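PDB 3A0C: Mannose/sialic acid-binding lectin from Polygonatum cyrtonema, which probably binds carbohydrates such as mannose and sialic acid, as a bulb-type lectin domain with anti-HIV activity. Local coordinates for residues N31-D36 and V41-T46. Sequence-based numbering, arbitrary orientation.
Sequences NFVLYD and VWASNT
W42 lies between F32 and L34 on one face of an antiparallel hairpin. The CZ3 corner of its six-membered ring reaches F32 CD2 at 3.8 Å, the side chains set obliquely; its CB lies 3.8 Å from L34 CB, those side chains crossing at about a right angle. With CG of W42 anti to the backbone N (chi1 -173°), the indole extends forward along its strand, toward the level of F32. L34 also presses CG against CG2 of V41 at 3.5 Å, a tight carbon pair. Both V41 and W42 face L34, and their amides converge on its carbonyl: V41 N binds L34 O at 3.0 Å, W42 N the same oxygen weakly. S44 OG replaces a backbone acceptor, taking F32 N at 3.0 Å and 155°, and gives its hydrogen to T46 OG1, 2.9 Å away; T46 OG1 is also hydrogen-bonded to C30 O. N31 OD1 accepts a weak bond from T46 N. The opposite face pairs V33 with A43, CB to CB 3.6 Å. W74 packs on W42 and S44, I65 on F32. Two residues opposite one identify a classic beta bulge, in the outer hairpin of a four-stranded sheet of the beta-prism II fold.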
ATOM      1  N   ASN A  31       1.204 -20.967  -7.981  1.00 24.50           N
ATOM      2  CA  ASN A  31       0.496 -20.866  -6.729  1.00 23.33           C
ATOM      3  C   ASN A  31       0.852 -19.543  -6.086  1.00 23.41           C
ATOM      4  O   ASN A  31       2.019 -19.258  -5.856  1.00 23.86           O
ATOM      5  CB  ASN A  31       0.875 -22.036  -5.821  1.00 22.01           C
ATOM      6  CG  ASN A  31      -0.095 -22.218  -4.669  1.00 23.47           C
ATOM      7  OD1 ASN A  31      -1.266 -21.829  -4.749  1.00 24.29           O
ATOM      8  ND2 ASN A  31       0.383 -22.819  -3.592  1.00 20.05           N
ATOM      9  N   PHE A  32      -0.158 -18.722  -5.822  1.00 24.21           N
ATOM     10  CA  PHE A  32       0.069 -17.429  -5.187  1.00 23.77           C
ATOM     11  C   PHE A  32      -0.162 -17.640  -3.696  1.00 24.05           C
ATOM     12  O   PHE A  32      -1.304 -17.778  -3.244  1.00 24.10           O
ATOM     13  CB  PHE A  32      -0.897 -16.382  -5.751  1.00 24.32           C
ATOM     14  CG  PHE A  32      -0.642 -14.997  -5.249  1.00 24.11           C
ATOM     15  CD1 PHE A  32       0.630 -14.446  -5.329  1.00 23.19           C
ATOM     16  CD2 PHE A  32      -1.672 -14.241  -4.696  1.00 24.42           C
ATOM     17  CE1 PHE A  32       0.880 -13.163  -4.866  1.00 24.20           C
ATOM     18  CE2 PHE A  32      -1.432 -12.945  -4.226  1.00 23.97           C
ATOM     19  CZ  PHE A  32      -0.154 -12.408  -4.312  1.00 23.13           C
ATOM     20  N   VAL A  33       0.929 -17.665  -2.931  1.00 23.52           N
ATOM     21  CA  VAL A  33       0.846 -17.920  -1.501  1.00 21.19           C
ATOM     22  C   VAL A  33       1.527 -16.922  -0.555  1.00 20.34           C
ATOM     23  O   VAL A  33       2.551 -16.311  -0.876  1.00 20.87           O
ATOM     24  CB  VAL A  33       1.352 -19.371  -1.211  1.00 21.88           C
ATOM     25  CG1 VAL A  33       2.347 -19.794  -2.265  1.00 18.17           C
ATOM     26  CG2 VAL A  33       1.978 -19.453   0.159  1.00 22.35           C
ATOM     27  N   LEU A  34       0.930 -16.770   0.622  1.00 18.78           N
ATOM     28  CA  LEU A  34       1.431 -15.874   1.660  1.00 17.66           C
ATOM     29  C   LEU A  34       2.199 -16.677   2.699  1.00 17.15           C
ATOM     30  O   LEU A  34       1.652 -17.601   3.287  1.00 18.51           O
ATOM     31  CB  LEU A  34       0.255 -15.156   2.335  1.00 16.90           C
ATOM     32  CG  LEU A  34       0.537 -14.312   3.573  1.00 16.41           C
ATOM     33  CD1 LEU A  34       1.576 -13.250   3.279  1.00 16.47           C
ATOM     34  CD2 LEU A  34      -0.755 -13.669   4.015  1.00 18.22           C
ATOM     35  N   TYR A  35       3.465 -16.332   2.922  1.00 17.44           N
ATOM     36  CA  TYR A  35       4.283 -17.036   3.902  1.00 17.44           C
ATOM     37  C   TYR A  35       4.515 -16.247   5.172  1.00 18.98           C
ATOM     38  O   TYR A  35       4.707 -15.033   5.132  1.00 19.18           O
ATOM     39  CB  TYR A  35       5.637 -17.391   3.308  1.00 17.82           C
ATOM     40  CG  TYR A  35       5.557 -18.525   2.324  1.00 17.71           C
ATOM     41  CD1 TYR A  35       5.417 -19.837   2.760  1.00 17.64           C
ATOM     42  CD2 TYR A  35       5.589 -18.285   0.955  1.00 19.55           C
ATOM     43  CE1 TYR A  35       5.308 -20.896   1.853  1.00 18.97           C
ATOM     44  CE2 TYR A  35       5.482 -19.330   0.037  1.00 20.25           C
ATOM     45  CZ  TYR A  35       5.337 -20.636   0.499  1.00 20.52           C
ATOM     46  OH  TYR A  35       5.180 -21.677  -0.383  1.00 20.09           O
ATOM     47  N   ASP A  36       4.495 -16.950   6.300  1.00 20.68           N
ATOM     48  CA  ASP A  36       4.733 -16.345   7.604  1.00 22.08           C
ATOM     49  C   ASP A  36       5.864 -17.154   8.216  1.00 22.83           C
ATOM     50  O   ASP A  36       5.639 -18.243   8.731  1.00 21.84           O
ATOM     51  CB  ASP A  36       3.491 -16.449   8.491  1.00 23.51           C
ATOM     52  CG  ASP A  36       3.670 -15.751   9.834  1.00 24.11           C
ATOM     53  OD1 ASP A  36       4.831 -15.457  10.208  1.00 24.00           O
ATOM     54  OD2 ASP A  36       2.653 -15.510  10.518  1.00 21.83           O
ATOM     55  N   VAL A  41       0.392 -19.436   5.225  1.00 26.44           N
ATOM     56  CA  VAL A  41      -0.828 -19.079   5.958  1.00 24.55           C
ATOM     57  C   VAL A  41      -1.977 -18.782   5.004  1.00 23.92           C
ATOM     58  O   VAL A  41      -3.129 -18.700   5.427  1.00 24.81           O
ATOM     59  CB  VAL A  41      -0.620 -17.832   6.850  1.00 24.89           C
ATOM     60  CG1 VAL A  41       0.580 -18.033   7.745  1.00 22.74           C
ATOM     61  CG2 VAL A  41      -0.451 -16.585   5.981  1.00 25.45           C
ATOM     62  N   TRP A  42      -1.665 -18.606   3.724  1.00 22.21           N
ATOM     63  CA  TRP A  42      -2.691 -18.324   2.719  1.00 21.50           C
ATOM     64  C   TRP A  42      -2.192 -18.641   1.307  1.00 21.22           C
ATOM     65  O   TRP A  42      -0.995 -18.537   1.034  1.00 20.84           O
ATOM     66  CB  TRP A  42      -3.128 -16.851   2.781  1.00 20.61           C
ATOM     67  CG  TRP A  42      -4.291 -16.563   1.874  1.00 19.43           C
ATOM     68  CD1 TRP A  42      -5.621 -16.619   2.195  1.00 18.49           C
ATOM     69  CD2 TRP A  42      -4.227 -16.244   0.475  1.00 18.42           C
ATOM     70  NE1 TRP A  42      -6.390 -16.356   1.079  1.00 18.13           N
ATOM     71  CE2 TRP A  42      -5.559 -16.125   0.012  1.00 18.29           C
ATOM     72  CE3 TRP A  42      -3.174 -16.047  -0.429  1.00 18.65           C
ATOM     73  CZ2 TRP A  42      -5.866 -15.819  -1.320  1.00 17.96           C
ATOM     74  CZ3 TRP A  42      -3.477 -15.743  -1.755  1.00 18.24           C
ATOM     75  CH2 TRP A  42      -4.817 -15.632  -2.187  1.00 19.43           C
ATOM     76  N   ALA A  43      -3.110 -19.015   0.415  1.00 20.46           N
ATOM     77  CA  ALA A  43      -2.740 -19.332  -0.962  1.00 21.51           C
ATOM     78  C   ALA A  43      -3.940 -19.336  -1.893  1.00 21.63           C
ATOM     79  O   ALA A  43      -5.076 -19.543  -1.452  1.00 23.54           O
ATOM     80  CB  ALA A  43      -2.038 -20.687  -1.011  1.00 20.19           C
ATOM     81  N   SER A  44      -3.687 -19.082  -3.175  1.00 22.16           N
ATOM     82  CA  SER A  44      -4.742 -19.086  -4.185  1.00 23.31           C
ATOM     83  C   SER A  44      -5.053 -20.539  -4.558  1.00 24.90           C
ATOM     84  O   SER A  44      -6.019 -20.811  -5.259  1.00 27.10           O
ATOM     85  CB  SER A  44      -4.305 -18.317  -5.429  1.00 21.60           C
ATOM     86  OG  SER A  44      -3.146 -18.901  -5.982  1.00 23.67           O
ATOM     87  N   ASN A  45      -4.225 -21.469  -4.089  1.00 26.18           N
ATOM     88  CA  ASN A  45      -4.438 -22.888  -4.354  1.00 26.48           C
ATOM     89  C   ASN A  45      -4.427 -23.245  -5.828  1.00 27.01           C
ATOM     90  O   ASN A  45      -5.095 -24.193  -6.247  1.00 26.43           O
ATOM     91  CB  ASN A  45      -5.772 -23.351  -3.757  1.00 28.56           C
ATOM     92  CG  ASN A  45      -5.798 -23.276  -2.238  1.00 30.29           C
ATOM     93  OD1 ASN A  45      -4.882 -23.750  -1.573  1.00 29.90           O
ATOM     94  ND2 ASN A  45      -6.856 -22.690  -1.685  1.00 31.51           N
ATOM     95  N   THR A  46      -3.683 -22.491  -6.624  1.00 26.64           N
ATOM     96  CA  THR A  46      -3.605 -22.773  -8.049  1.00 26.97           C
ATOM     97  C   THR A  46      -2.270 -23.426  -8.418  1.00 25.67           C
ATOM     98  O   THR A  46      -1.872 -23.437  -9.584  1.00 25.78           O
ATOM     99  CB  THR A  46      -3.808 -21.484  -8.879  1.00 28.69           C
ATOM    100  OG1 THR A  46      -2.922 -20.457  -8.415  1.00 32.33           O
ATOM    101  CG2 THR A  46      -5.244 -20.996  -8.754  1.00 30.66           C
TER